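Local coordinates for protein cellulose 1,4-beta-cellobiosidase (PDB 4JJJ) that probably cleaves cellobiose units from cellulose chains, this chain being the family 48 glycoside hydrolase domain of a larger cellulase, at residues F417-M422 with A506-Y511; T524-L529 with A631-L636; D530-H535 with I539-P544. The protein carries 1 engineered substitution. All blocks are in the same frame, centred on the assembly; numbering follows the deposited sequence.

Contact 1 (F417-M422 with A506-Y511); sequences FQVWNM and AKTLMY. With BGC (beta-D-glucopyranose), chain B.
Within the (alpha/alpha)6 barrel of this family 48 hydrolase, Thr-508 of helix 499-516 packs against Val-419 and Met-422 of helix 416-432. The two backbones come near each other where Met-422 CA and Thr-508 CA lie 6.3 Å apart. Thr-508 points toward the other helix, and its two branches do different work. The methyl CG2 stands anti to the backbone N and lies against the start of the Met-422 side chain. It is 3.7 Å from Met-422 CG and 3.8 Å from Met-422 CB. The hydroxyl OG1 turns the other way (chi1 -64°), to the side of the backbone N. There it bonds to the carbonyl of Ala-504 in its own helix. Thr-508 OG1 is also 3.7 Å from Val-419 O, which is a plain contact and not a bond. In the conformer described, one of two deposited for Met-422, the chain bends at chi2 and chi3 and its end leads away from Thr-508; the side chain packs on helix 435-450. With an alanine in place of Thr-508, Met-422 CG would probably lose its methyl neighbour and a gap would open between the helices. The side of helix 416-432 turned away from Thr-508 reaches a bound sugar. Trp-420 CH2 meets O4 of this beta-D-glucopyranose at 3.4 Å, with the oxygen at the ring edge, in its plane. Phe-417 CZ lies 3.7 Å from C6 of the same sugar. Trp-420 NE1 is bonded to Glu-625, and its ring also touches Glu-51, the predicted proton donor. No hydrogen bond joins the two segments. The threonine hydroxyl is satisfied within its own helix, and van der Waals contact alone joins the two segments, behind the sugar-binding side.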
ATOM      1  N   PHE A 417       1.821  -8.690   5.812  1.00  4.92           N
ATOM      2  CA  PHE A 417       2.598  -7.525   6.123  1.00  4.89           C
ATOM      3  C   PHE A 417       3.873  -7.873   6.870  1.00  4.58           C
ATOM      4  O   PHE A 417       4.870  -7.173   6.804  1.00  4.59           O
ATOM      5  CB  PHE A 417       1.753  -6.579   6.968  1.00  5.01           C
ATOM      6  CG  PHE A 417       0.810  -5.702   6.223  1.00  5.29           C
ATOM      7  CD1 PHE A 417       1.233  -4.937   5.138  1.00  5.58           C
ATOM      8  CD2 PHE A 417      -0.512  -5.709   6.557  1.00  5.94           C
ATOM      9  CE1 PHE A 417       0.327  -4.073   4.467  1.00  5.76           C
ATOM     10  CE2 PHE A 417      -1.380  -4.897   5.888  1.00  5.87           C
ATOM     11  CZ  PHE A 417      -0.964  -4.087   4.867  1.00  5.90           C
ATOM     12  N   GLN A 418       3.865  -9.011   7.588  1.00  4.09           N
ATOM     13  CA  GLN A 418       5.076  -9.495   8.290  1.00  4.23           C
ATOM     14  C   GLN A 418       6.198  -9.713   7.299  1.00  3.97           C
ATOM     15  O   GLN A 418       7.314  -9.196   7.465  1.00  4.19           O
ATOM     16  CB  GLN A 418       4.899 -10.810   9.000  1.00  4.65           C
ATOM     17  CG  GLN A 418       3.902 -10.828  10.159  1.00  4.63           C
ATOM     18  CD  GLN A 418       4.324  -9.964  11.266  1.00  4.91           C
ATOM     19  OE1 GLN A 418       5.484 -10.098  11.818  1.00  5.56           O
ATOM     20  NE2 GLN A 418       3.461  -9.022  11.660  1.00  4.50           N
ATOM     21  N   VAL A 419       5.895 -10.430   6.191  1.00  4.03           N
ATOM     22  CA  VAL A 419       6.910 -10.756   5.159  1.00  4.56           C
ATOM     23  C   VAL A 419       7.212  -9.589   4.286  1.00  4.38           C
ATOM     24  O   VAL A 419       8.374  -9.449   3.829  1.00  4.93           O
ATOM     25  CB  VAL A 419       6.569 -12.053   4.445  1.00  4.74           C
ATOM     26  CG1 VAL A 419       6.740 -13.251   5.365  1.00  5.49           C
ATOM     27  CG2 VAL A 419       5.187 -12.066   3.835  1.00  4.97           C
ATOM     28  N   TRP A 420       6.274  -8.752   3.968  1.00  4.41           N
ATOM     29  CA  TRP A 420       6.597  -7.578   3.143  1.00  4.40           C
ATOM     30  C   TRP A 420       7.637  -6.686   3.871  1.00  4.88           C
ATOM     31  O   TRP A 420       8.659  -6.241   3.276  1.00  4.40           O
ATOM     32  CB  TRP A 420       5.392  -6.823   2.755  1.00  4.45           C
ATOM     33  CG  TRP A 420       4.616  -7.366   1.638  1.00  4.58           C
ATOM     34  CD1 TRP A 420       4.958  -8.354   0.794  1.00  4.71           C
ATOM     35  CD2 TRP A 420       3.384  -6.813   1.127  1.00  5.11           C
ATOM     36  NE1 TRP A 420       3.996  -8.503  -0.154  1.00  4.80           N
ATOM     37  CE2 TRP A 420       3.035  -7.550  -0.004  1.00  4.61           C
ATOM     38  CE3 TRP A 420       2.577  -5.749   1.538  1.00  4.94           C
ATOM     39  CZ2 TRP A 420       1.920  -7.260  -0.763  1.00  5.16           C
ATOM     40  CZ3 TRP A 420       1.438  -5.442   0.780  1.00  5.12           C
ATOM     41  CH2 TRP A 420       1.129  -6.185  -0.351  1.00  5.16           C
ATOM     42  N   ASN A 421       7.405  -6.443   5.179  1.00  4.67           N
ATOM     43  CA  ASN A 421       8.385  -5.683   5.964  1.00  5.29           C
ATOM     44  C   ASN A 421       9.676  -6.451   6.162  1.00  5.05           C
ATOM     45  O   ASN A 421      10.789  -5.957   5.847  1.00  5.02           O
ATOM     46  CB  ASN A 421       7.784  -5.280   7.282  1.00  5.96           C
ATOM     47  CG  ASN A 421       8.835  -4.894   8.275  1.00  7.57           C
ATOM     48  OD1 ASN A 421       9.665  -4.114   7.970  1.00  8.64           O
ATOM     49  ND2 ASN A 421       8.610  -5.264   9.544  1.00  9.72           N
ATOM     50  N   MET A 422       9.555  -7.686   6.572  0.70  5.25           N
ATOM     51  CA  MET A 422      10.703  -8.469   6.963  0.70  5.42           C
ATOM     52  C   MET A 422      11.632  -8.707   5.817  0.70  5.40           C
ATOM     53  O   MET A 422      12.830  -8.720   6.018  0.70  4.70           O
ATOM     54  CB  MET A 422      10.406  -9.788   7.690  0.70  5.81           C
ATOM     55  CG  MET A 422      11.514 -10.253   8.631  0.70  6.37           C
ATOM     56  SD  MET A 422      12.073  -9.084   9.886  0.70  6.13           S
ATOM     57  CE  MET A 422      10.554  -8.688  10.752  0.70  6.75           C
ATOM     58  N   ALA A 506       9.739 -16.914   1.422  1.00  5.21           N
ATOM     59  CA  ALA A 506      10.890 -17.593   0.872  1.00  5.55           C
ATOM     60  C   ALA A 506      12.038 -16.582   0.714  1.00  5.41           C
ATOM     61  O   ALA A 506      13.206 -16.903   1.078  1.00  5.87           O
ATOM     62  CB  ALA A 506      10.606 -18.202  -0.434  1.00  5.78           C
ATOM     63  N   LYS A 507      11.769 -15.372   0.175  1.00  5.03           N
ATOM     64  CA  LYS A 507      12.837 -14.393   0.018  1.00  5.35           C
ATOM     65  C   LYS A 507      13.413 -13.956   1.346  1.00  5.74           C
ATOM     66  O   LYS A 507      14.638 -13.790   1.502  1.00  5.70           O
ATOM     67  CB  LYS A 507      12.368 -13.255  -0.810  1.00  5.05           C
ATOM     68  CG  LYS A 507      12.256 -13.557  -2.306  1.00  5.39           C
ATOM     69  CD  LYS A 507      11.887 -12.365  -3.104  1.00  6.00           C
ATOM     70  CE  LYS A 507      10.408 -11.974  -2.968  1.00  6.43           C
ATOM     71  NZ  LYS A 507      10.176 -10.513  -3.316  1.00  7.93           N
ATOM     72  N   THR A 508      12.524 -13.654   2.279  1.00  5.83           N
ATOM     73  CA  THR A 508      12.978 -13.211   3.566  1.00  5.95           C
ATOM     74  C   THR A 508      13.984 -14.194   4.140  1.00  6.50           C
ATOM     75  O   THR A 508      15.059 -13.800   4.632  1.00  6.83           O
ATOM     76  CB  THR A 508      11.760 -13.109   4.578  1.00  5.62           C
ATOM     77  OG1 THR A 508      10.888 -12.119   4.085  1.00  5.13           O
ATOM     78  CG2 THR A 508      12.164 -12.618   5.919  1.00  6.51           C
ATOM     79  N   LEU A 509      13.635 -15.445   4.062  1.00  6.25           N
ATOM     80  CA  LEU A 509      14.471 -16.526   4.583  1.00  6.51           C
ATOM     81  C   LEU A 509      15.811 -16.675   3.811  1.00  6.60           C
ATOM     82  O   LEU A 509      16.848 -16.887   4.422  1.00  6.62           O
ATOM     83  CB  LEU A 509      13.685 -17.861   4.577  1.00  6.81           C
ATOM     84  CG  LEU A 509      12.485 -17.875   5.580  1.00  7.12           C
ATOM     85  CD1 LEU A 509      11.652 -19.113   5.424  1.00  8.39           C
ATOM     86  CD2 LEU A 509      12.957 -17.742   6.995  1.00  8.32           C
ATOM     87  N   MET A 510      15.759 -16.516   2.516  1.00  6.88           N
ATOM     88  CA  MET A 510      16.966 -16.606   1.673  1.00  6.17           C
ATOM     89  C   MET A 510      17.946 -15.471   1.971  1.00  6.86           C
ATOM     90  O   MET A 510      19.142 -15.767   2.142  1.00  6.66           O
ATOM     91  CB  MET A 510      16.580 -16.604   0.203  1.00  7.13           C
ATOM     92  CG  MET A 510      16.081 -17.997  -0.253  1.00  7.68           C
ATOM     93  SD  MET A 510      15.913 -18.099  -2.042  1.00  9.58           S
ATOM     94  CE  MET A 510      14.721 -16.817  -2.441  1.00  9.43           C
ATOM     95  N   TYR A 511      17.482 -14.224   2.005  1.00  6.23           N
ATOM     96  CA  TYR A 511      18.391 -13.083   2.298  1.00  6.51           C
ATOM     97  C   TYR A 511      19.009 -13.291   3.637  1.00  6.99           C
ATOM     98  O   TYR A 511      20.233 -13.028   3.869  1.00  7.73           O
ATOM     99  CB  TYR A 511      17.642 -11.745   2.163  1.00  6.11           C
ATOM    100  CG  TYR A 511      17.355 -11.347   0.751  1.00  5.96           C
ATOM    101  CD1 TYR A 511      16.077 -11.411   0.255  1.00  6.23           C
ATOM    102  CD2 TYR A 511      18.350 -10.828  -0.068  1.00  6.30           C
ATOM    103  CE1 TYR A 511      15.841 -11.000  -1.053  1.00  7.52           C
ATOM    104  CE2 TYR A 511      18.156 -10.434  -1.364  1.00  6.76           C
ATOM    105  CZ  TYR A 511      16.904 -10.550  -1.905  1.00  7.18           C
ATOM    106  OH  TYR A 511      16.568 -10.134  -3.158  1.00  7.86           O
TER
HETATM  107  C2  BGC B   2      -4.059  -7.188  -1.629  0.50  2.90           C
HETATM  108  C3  BGC B   2      -3.005  -6.086  -1.711  0.50  2.77           C
HETATM  109  C4  BGC B   2      -2.957  -5.284  -0.378  0.50  2.76           C
HETATM  110  C5  BGC B   2      -2.906  -6.212   0.861  0.50  2.74           C
HETATM  111  C6  BGC B   2      -3.045  -5.409   2.133  0.50  2.74           C
HETATM  112  C1  BGC B   2      -3.876  -8.054  -0.397  0.50  3.11           C
HETATM  113  O2  BGC B   2      -3.957  -8.033  -2.768  0.50  2.92           O
HETATM  114  O3  BGC B   2      -3.340  -5.250  -2.846  0.50  2.86           O
HETATM  115  O4  BGC B   2      -1.810  -4.410  -0.419  0.50  2.67           O
HETATM  116  O5  BGC B   2      -3.962  -7.174   0.741  0.50  2.90           O
HETATM  117  O6  BGC B   2      -4.250  -4.668   2.136  0.50  2.72           O

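Contact 2 (T524-L529 with A631-L636); sequences TAEGLL and AAHDEL. With ZN (zinc ion), chain S.
His-633 of helix 620-637 meets Glu-526 and Leu-529 of helix 519-533, and a zinc ion ties His-633 to Glu-526. His-633 has the most surface buried here. Its CG stands anti to the backbone N (chi1 174°), which sends the ring out toward the other helix. His-633 NE2 binds the zinc ion at 2.0 Å. From the other helix Glu-526 OE2 binds it at 1.9 Å, while Glu-526 OE1 stays farther off at 2.7 Å. The carboxylate and ring planes are 50° apart. A water on the zinc ion donates a long hydrogen bond, 3.3 Å, to Glu-526 OE1, and two atoms from elsewhere complete the site. No hydrogen bond joins Glu-526 and His-633; the metal holds them. At the ring edge, His-633 ND1 donates to Asp-634 OD1 at 2.8 Å, with an angle of 151° at the hydrogen. The acceptor lies close to the ring plane. Asp-634 is thus a second-shell residue that fixes the turn of the ring and leaves NE2 for the metal. The nearby carboxylate would probably make the imidazole a stronger zinc ligand. Leu-529 adds the apolar part. Its CD1 reaches His-633 CD2 at 3.7 Å and His-633 CB at 3.9 Å, and the two side chains meet at a slant. Around the join, Tyr-2 of helix 2-14 meets the His-633 ring and touches Leu-529. Met-510 of helix 499-516 packs on both His-633 and Ala-525, so that helix borders the pair, while helix 50-67 packs on Ala-631 and Ala-632.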
ATOM      1  N   THR A 524      13.977 -24.177   4.732  1.00 10.89           N
ATOM      2  CA  THR A 524      12.567 -23.767   4.621  1.00  9.71           C
ATOM      3  C   THR A 524      12.310 -23.065   3.310  1.00  9.53           C
ATOM      4  O   THR A 524      11.344 -23.359   2.632  1.00  9.82           O
ATOM      5  CB  THR A 524      12.135 -22.926   5.861  1.00 10.95           C
ATOM      6  OG1 THR A 524      12.444 -23.704   7.031  1.00 14.05           O
ATOM      7  CG2 THR A 524      10.679 -22.540   5.877  1.00 11.70           C
ATOM      8  N   ALA A 525      13.160 -22.071   2.996  1.00  8.97           N
ATOM      9  CA  ALA A 525      13.033 -21.342   1.755  1.00  9.31           C
ATOM     10  C   ALA A 525      13.025 -22.281   0.559  1.00  8.47           C
ATOM     11  O   ALA A 525      12.200 -22.152  -0.350  1.00  8.96           O
ATOM     12  CB  ALA A 525      14.161 -20.355   1.619  1.00 10.47           C
ATOM     13  N   GLU A 526      13.950 -23.248   0.580  1.00  9.91           N
ATOM     14  CA  GLU A 526      14.073 -24.136  -0.571  1.00 11.30           C
ATOM     15  C   GLU A 526      12.775 -24.955  -0.705  1.00  9.94           C
ATOM     16  O   GLU A 526      12.307 -25.185  -1.839  1.00  9.52           O
ATOM     17  CB  GLU A 526      15.227 -25.113  -0.391  1.00 12.45           C
ATOM     18  CG  GLU A 526      16.605 -24.496  -0.470  1.00 14.31           C
ATOM     19  CD  GLU A 526      17.117 -24.121  -1.869  1.00 14.34           C
ATOM     20  OE1 GLU A 526      16.350 -23.887  -2.830  1.00 15.01           O
ATOM     21  OE2 GLU A 526      18.380 -24.077  -2.004  1.00 13.85           O
ATOM     22  N   GLY A 527      12.192 -25.387   0.419  1.00  9.44           N
ATOM     23  CA  GLY A 527      10.935 -26.125   0.407  1.00  9.12           C
ATOM     24  C   GLY A 527       9.759 -25.320  -0.104  1.00 10.07           C
ATOM     25  O   GLY A 527       8.932 -25.802  -0.824  1.00  9.24           O
ATOM     26  N   LEU A 528       9.749 -24.024   0.252  1.00  8.94           N
ATOM     27  CA  LEU A 528       8.757 -23.090  -0.302  1.00  8.23           C
ATOM     28  C   LEU A 528       8.887 -22.856  -1.824  1.00  7.57           C
ATOM     29  O   LEU A 528       7.893 -22.872  -2.563  1.00  8.70           O
ATOM     30  CB  LEU A 528       8.794 -21.764   0.446  1.00  8.78           C
ATOM     31  CG  LEU A 528       8.398 -21.849   1.932  1.00  9.00           C
ATOM     32  CD1 LEU A 528       8.550 -20.514   2.584  1.00 11.04           C
ATOM     33  CD2 LEU A 528       6.968 -22.420   2.080  1.00  8.78           C
ATOM     34  N   LEU A 529      10.109 -22.749  -2.339  1.00  7.62           N
ATOM     35  CA  LEU A 529      10.282 -22.564  -3.763  1.00  8.19           C
ATOM     36  C   LEU A 529       9.859 -23.852  -4.517  1.00  9.00           C
ATOM     37  O   LEU A 529       9.233 -23.784  -5.540  1.00 10.52           O
ATOM     38  CB  LEU A 529      11.757 -22.293  -4.076  1.00  8.82           C
ATOM     39  CG  LEU A 529      12.366 -20.987  -3.571  1.00  7.92           C
ATOM     40  CD1 LEU A 529      13.848 -20.908  -3.978  1.00  8.02           C
ATOM     41  CD2 LEU A 529      11.558 -19.820  -4.017  1.00  8.83           C
ATOM     42  N   ALA A 631      14.236 -15.593  -9.084  1.00  7.02           N
ATOM     43  CA  ALA A 631      15.437 -14.797  -9.443  1.00  7.33           C
ATOM     44  C   ALA A 631      16.370 -14.568  -8.272  1.00  8.11           C
ATOM     45  O   ALA A 631      17.589 -14.605  -8.442  1.00  8.37           O
ATOM     46  CB  ALA A 631      15.073 -13.538 -10.105  1.00  7.39           C
ATOM     47  N   ALA A 632      15.838 -14.268  -7.065  1.00  7.60           N
ATOM     48  CA  ALA A 632      16.653 -14.055  -5.888  1.00  8.64           C
ATOM     49  C   ALA A 632      17.448 -15.294  -5.574  1.00  8.29           C
ATOM     50  O   ALA A 632      18.578 -15.218  -5.062  1.00  8.10           O
ATOM     51  CB  ALA A 632      15.845 -13.615  -4.699  1.00  9.24           C
ATOM     52  N   HIS A 633      16.845 -16.452  -5.744  1.00  8.81           N
ATOM     53  CA  HIS A 633      17.550 -17.691  -5.411  1.00  9.85           C
ATOM     54  C   HIS A 633      18.879 -17.732  -6.186  1.00 11.77           C
ATOM     55  O   HIS A 633      19.908 -18.010  -5.615  1.00 10.43           O
ATOM     56  CB  HIS A 633      16.727 -18.964  -5.676  1.00 10.27           C
ATOM     57  CG  HIS A 633      17.537 -20.233  -5.466  1.00  9.79           C
ATOM     58  ND1 HIS A 633      18.509 -20.644  -6.354  1.00 13.63           N
ATOM     59  CD2 HIS A 633      17.534 -21.134  -4.469  1.00 12.13           C
ATOM     60  CE1 HIS A 633      19.071 -21.740  -5.892  1.00 12.60           C
ATOM     61  NE2 HIS A 633      18.492 -22.048  -4.758  1.00 13.13           N
ATOM     62  N   ASP A 634      18.849 -17.486  -7.487  1.00 13.96           N
ATOM     63  CA  ASP A 634      20.110 -17.594  -8.224  1.00 15.30           C
ATOM     64  C   ASP A 634      21.065 -16.430  -7.978  1.00 13.65           C
ATOM     65  O   ASP A 634      22.256 -16.594  -7.955  1.00 14.06           O
ATOM     66  CB  ASP A 634      19.871 -17.862  -9.682  1.00 17.84           C
ATOM     67  CG  ASP A 634      19.672 -19.407  -9.952  1.00 21.50           C
ATOM     68  OD1 ASP A 634      19.410 -20.214  -8.972  1.00 20.50           O
ATOM     69  OD2 ASP A 634      19.848 -19.767 -11.145  1.00 23.46           O
ATOM     70  N   GLU A 635      20.522 -15.224  -7.717  1.00 11.85           N
ATOM     71  CA  GLU A 635      21.296 -14.064  -7.296  1.00 10.92           C
ATOM     72  C   GLU A 635      22.109 -14.389  -6.056  1.00 11.51           C
ATOM     73  O   GLU A 635      23.339 -14.028  -5.971  1.00 12.45           O
ATOM     74  CB  GLU A 635      20.321 -12.929  -6.975  1.00 10.82           C
ATOM     75  CG  GLU A 635      20.979 -11.664  -6.395  1.00 10.83           C
ATOM     76  CD  GLU A 635      19.944 -10.542  -6.138  1.00 11.34           C
ATOM     77  OE1 GLU A 635      18.711 -10.842  -6.222  1.00 12.08           O
ATOM     78  OE2 GLU A 635      20.376  -9.464  -5.656  1.00 14.46           O
ATOM     79  N   LEU A 636      21.499 -15.063  -5.102  1.00 10.17           N
ATOM     80  CA  LEU A 636      22.090 -15.309  -3.781  1.00 10.92           C
ATOM     81  C   LEU A 636      22.909 -16.590  -3.750  1.00 12.94           C
ATOM     82  O   LEU A 636      23.919 -16.612  -3.047  1.00 13.92           O
ATOM     83  CB  LEU A 636      21.007 -15.430  -2.704  1.00  9.29           C
ATOM     84  CG  LEU A 636      20.236 -14.126  -2.523  1.00  9.37           C
ATOM     85  CD1 LEU A 636      19.069 -14.324  -1.632  1.00  8.91           C
ATOM     86  CD2 LEU A 636      21.113 -13.105  -1.847  1.00 10.44           C
TER
HETATM   87 ZN    ZN S 718      18.834 -23.811  -3.864  1.00 16.65          ZN
HETATM   88  O   HOH W   1      18.232 -25.336  -5.097  1.00 28.97           O

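Contact 3 (D530-H535 with I539-P544); sequences DALLAH and IGIATP. With ZN (zinc ion), chain X; NA (sodium ion), chain J.
The carbonyl oxygen of His-535 is gripped by two groups of the facing loop. Ala-542 N donates to His-535 O at 3.0 Å, with an angle of 160° at the hydrogen and the donor tilted out of the carbonyl plane. Ile-541 CA adds a CA-H...O contact to the same oxygen at 3.3 Å. The Ile-541 side chain then lies against the Leu-532 carbonyl, with CG2 3.4 Å from Leu-532 O. In the conformer of His-535 described, one of two deposited, Thr-543 CG2 sits over one face of its ring, 4.0 Å from the centroid, as a CH-pi contact. OG1 of Thr-543 lies between the backbone N and the carbonyl carbon (chi1 53°) and hydrogen-bonds to the carbonyl O of Gln-497. The same histidine binds a zinc ion through ND1 at 2.1 Å; Gln-461 and a water share this metal. At the other end Asp-530 binds a sodium ion with four waters. The contact lies at the C-terminal part of helix 519-533, where the chain doubles back on it. Thr-543 and Leu-532 pack on Val-499 of helix 499-516. Ile-541 meets Ile-626 and Phe-630 of helix 620-637, and Gln-9 of helix 2-14.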
ATOM      1  N   ASP A 530      10.144 -25.014  -3.938  1.00  9.05           N
ATOM      2  CA  ASP A 530       9.697 -26.250  -4.558  1.00 10.30           C
ATOM      3  C   ASP A 530       8.178 -26.257  -4.612  1.00  9.11           C
ATOM      4  O   ASP A 530       7.589 -26.736  -5.587  1.00  9.71           O
ATOM      5  CB  ASP A 530      10.131 -27.454  -3.739  1.00 11.97           C
ATOM      6  CG  ASP A 530      11.587 -27.785  -3.849  1.00 17.75           C
ATOM      7  OD1 ASP A 530      12.201 -27.338  -4.792  1.00 19.61           O
ATOM      8  OD2 ASP A 530      12.097 -28.539  -2.973  1.00 23.80           O
ATOM      9  N   ALA A 531       7.552 -25.885  -3.490  1.00  8.70           N
ATOM     10  CA  ALA A 531       6.095 -25.836  -3.384  1.00  9.70           C
ATOM     11  C   ALA A 531       5.484 -24.952  -4.431  1.00  9.64           C
ATOM     12  O   ALA A 531       4.519 -25.304  -5.092  1.00  9.51           O
ATOM     13  CB  ALA A 531       5.725 -25.394  -1.976  1.00  9.19           C
ATOM     14  N   LEU A 532       6.057 -23.767  -4.659  1.00  7.87           N
ATOM     15  CA  LEU A 532       5.611 -22.863  -5.713  1.00  7.71           C
ATOM     16  C   LEU A 532       5.700 -23.554  -7.029  1.00  8.11           C
ATOM     17  O   LEU A 532       4.797 -23.473  -7.836  1.00  8.33           O
ATOM     18  CB  LEU A 532       6.333 -21.521  -5.682  1.00  7.81           C
ATOM     19  CG  LEU A 532       6.063 -20.657  -4.406  1.00  7.84           C
ATOM     20  CD1 LEU A 532       6.999 -19.490  -4.270  1.00  8.02           C
ATOM     21  CD2 LEU A 532       4.645 -20.119  -4.427  1.00  8.57           C
ATOM     22  N   LEU A 533       6.807 -24.217  -7.324  1.00  8.55           N
ATOM     23  CA  LEU A 533       6.976 -24.859  -8.641  1.00  9.64           C
ATOM     24  C   LEU A 533       5.955 -25.960  -8.878  1.00 10.90           C
ATOM     25  O   LEU A 533       5.529 -26.179 -10.013  1.00 11.79           O
ATOM     26  CB  LEU A 533       8.447 -25.351  -8.783  1.00 11.86           C
ATOM     27  CG  LEU A 533       9.487 -24.302  -9.129  1.00 12.93           C
ATOM     28  CD1 LEU A 533      10.824 -25.067  -9.061  1.00 15.25           C
ATOM     29  CD2 LEU A 533       9.283 -23.611 -10.491  1.00 12.39           C
ATOM     30  N   ALA A 534       5.521 -26.557  -7.792  1.00  9.90           N
ATOM     31  CA  ALA A 534       4.544 -27.638  -7.832  1.00 11.24           C
ATOM     32  C   ALA A 534       3.172 -27.201  -8.180  1.00 10.63           C
ATOM     33  O   ALA A 534       2.316 -28.067  -8.477  1.00 11.00           O
ATOM     34  CB  ALA A 534       4.543 -28.387  -6.510  1.00 12.87           C
ATOM     35  N   HIS A 535       2.906 -25.892  -8.104  0.70  9.44           N
ATOM     36  CA  HIS A 535       1.588 -25.304  -8.402  0.70  9.42           C
ATOM     37  C   HIS A 535       1.578 -24.395  -9.677  0.70  8.64           C
ATOM     38  O   HIS A 535       0.725 -23.529  -9.845  0.70  9.23           O
ATOM     39  CB  HIS A 535       1.044 -24.608  -7.161  0.70  9.32           C
ATOM     40  CG  HIS A 535       0.854 -25.558  -6.022  0.70  9.93           C
ATOM     41  ND1 HIS A 535      -0.282 -26.316  -5.851  0.70 10.61           N
ATOM     42  CD2 HIS A 535       1.653 -25.855  -4.973  0.70  9.38           C
ATOM     43  CE1 HIS A 535      -0.148 -27.059  -4.780  0.70 10.14           C
ATOM     44  NE2 HIS A 535       0.997 -26.765  -4.202  0.70 11.10           N
ATOM     45  N   ILE A 539      -0.753 -19.804 -16.882  1.00  7.48           N
ATOM     46  CA  ILE A 539      -0.490 -18.370 -16.810  1.00  7.17           C
ATOM     47  C   ILE A 539       0.288 -17.908 -15.593  1.00  7.05           C
ATOM     48  O   ILE A 539       0.500 -16.715 -15.453  1.00  6.39           O
ATOM     49  CB  ILE A 539      -1.765 -17.568 -16.962  1.00  8.06           C
ATOM     50  CG1 ILE A 539      -2.694 -17.730 -15.794  1.00  8.58           C
ATOM     51  CG2 ILE A 539      -2.451 -17.945 -18.298  1.00  8.40           C
ATOM     52  CD1 ILE A 539      -3.835 -16.718 -15.791  1.00 10.54           C
ATOM     53  N   GLY A 540       0.628 -18.851 -14.694  1.00  6.74           N
ATOM     54  CA  GLY A 540       1.433 -18.474 -13.535  1.00  6.56           C
ATOM     55  C   GLY A 540       1.597 -19.572 -12.617  1.00  6.72           C
ATOM     56  O   GLY A 540       1.846 -20.714 -13.042  1.00  5.89           O
ATOM     57  N   ILE A 541       1.470 -19.318 -11.331  1.00  5.97           N
ATOM     58  CA  ILE A 541       1.475 -20.307 -10.235  1.00  6.09           C
ATOM     59  C   ILE A 541       0.290 -19.933  -9.323  1.00  7.00           C
ATOM     60  O   ILE A 541       0.191 -18.782  -8.930  1.00  7.15           O
ATOM     61  CB  ILE A 541       2.825 -20.253  -9.513  1.00  6.81           C
ATOM     62  CG1 ILE A 541       3.876 -21.006 -10.275  1.00  7.15           C
ATOM     63  CG2 ILE A 541       2.749 -20.744  -8.116  1.00  7.46           C
ATOM     64  CD1 ILE A 541       5.335 -20.677  -9.930  1.00  7.64           C
ATOM     65  N   ALA A 542      -0.539 -20.902  -8.950  1.00  7.27           N
ATOM     66  CA  ALA A 542      -1.755 -20.592  -8.206  1.00  6.53           C
ATOM     67  C   ALA A 542      -2.178 -21.739  -7.433  1.00  6.85           C
ATOM     68  O   ALA A 542      -1.875 -22.891  -7.760  1.00  7.90           O
ATOM     69  CB  ALA A 542      -2.841 -20.164  -9.146  1.00  6.50           C
ATOM     70  N   THR A 543      -2.881 -21.441  -6.344  1.00  6.85           N
ATOM     71  CA  THR A 543      -3.393 -22.433  -5.397  1.00  7.23           C
ATOM     72  C   THR A 543      -4.850 -22.091  -5.027  1.00  7.34           C
ATOM     73  O   THR A 543      -5.310 -21.002  -5.227  1.00  6.76           O
ATOM     74  CB  THR A 543      -2.586 -22.381  -4.056  1.00  6.90           C
ATOM     75  OG1 THR A 543      -2.589 -21.020  -3.572  1.00  7.57           O
ATOM     76  CG2 THR A 543      -1.148 -22.856  -4.308  1.00  8.14           C
ATOM     77  N   PRO A 544      -5.626 -23.106  -4.625  1.00  7.64           N
ATOM     78  CA  PRO A 544      -7.001 -22.792  -4.239  1.00  8.76           C
ATOM     79  C   PRO A 544      -7.228 -21.858  -3.083  1.00  8.97           C
ATOM     80  O   PRO A 544      -6.566 -21.922  -2.070  1.00  9.45           O
ATOM     81  CB  PRO A 544      -7.577 -24.211  -3.819  1.00  8.84           C
ATOM     82  CG  PRO A 544      -6.533 -25.200  -4.297  1.00  8.59           C
ATOM     83  CD  PRO A 544      -5.239 -24.495  -4.351  1.00  8.04           C
TER
HETATM   84 ZN    ZN X 723      -1.939 -26.764  -6.993  0.70 13.47          ZN
HETATM   85 NA    NA J 709      14.519 -27.713  -4.362  1.00 27.91          NA
HETATM   86  O   HOH W   2      17.093 -27.143  -4.302  1.00 46.52           O
HETATM   87  O   HOH W   3      14.260 -25.372  -3.860  1.00 14.03           O
HETATM   88  O   HOH W   4      14.783 -28.280  -2.553  1.00 50.03           O
HETATM   89  O   HOH W   5      14.059 -29.730  -4.340  1.00 37.94           O
HETATM   90  O   HOH W   6      -2.889 -28.036  -5.554  0.70 14.00           O

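How the contacts relate
All three contacts are buried, but the centre of contact 1 is about 16 Å from the centre of the chain, against about 25 and 24 Å for the centres of contacts 2 and 3. Contact 1 has no polar bond across it and backs the sugar site. Contacts 2 and 3 each include a zinc-binding histidine. A sodium ion is bound in contact 3 and lies about 5 Å from the Glu-526 side chain of contact 2. Contact 3 alone has a hydrogen bond between its segments. Contacts 2 and 3 share helix 519-533: the first joins it to a helix about 100 residues on, the second to the loop that follows it. Contacts 1 and 2 touch directly, through Met-510 and Ala-525.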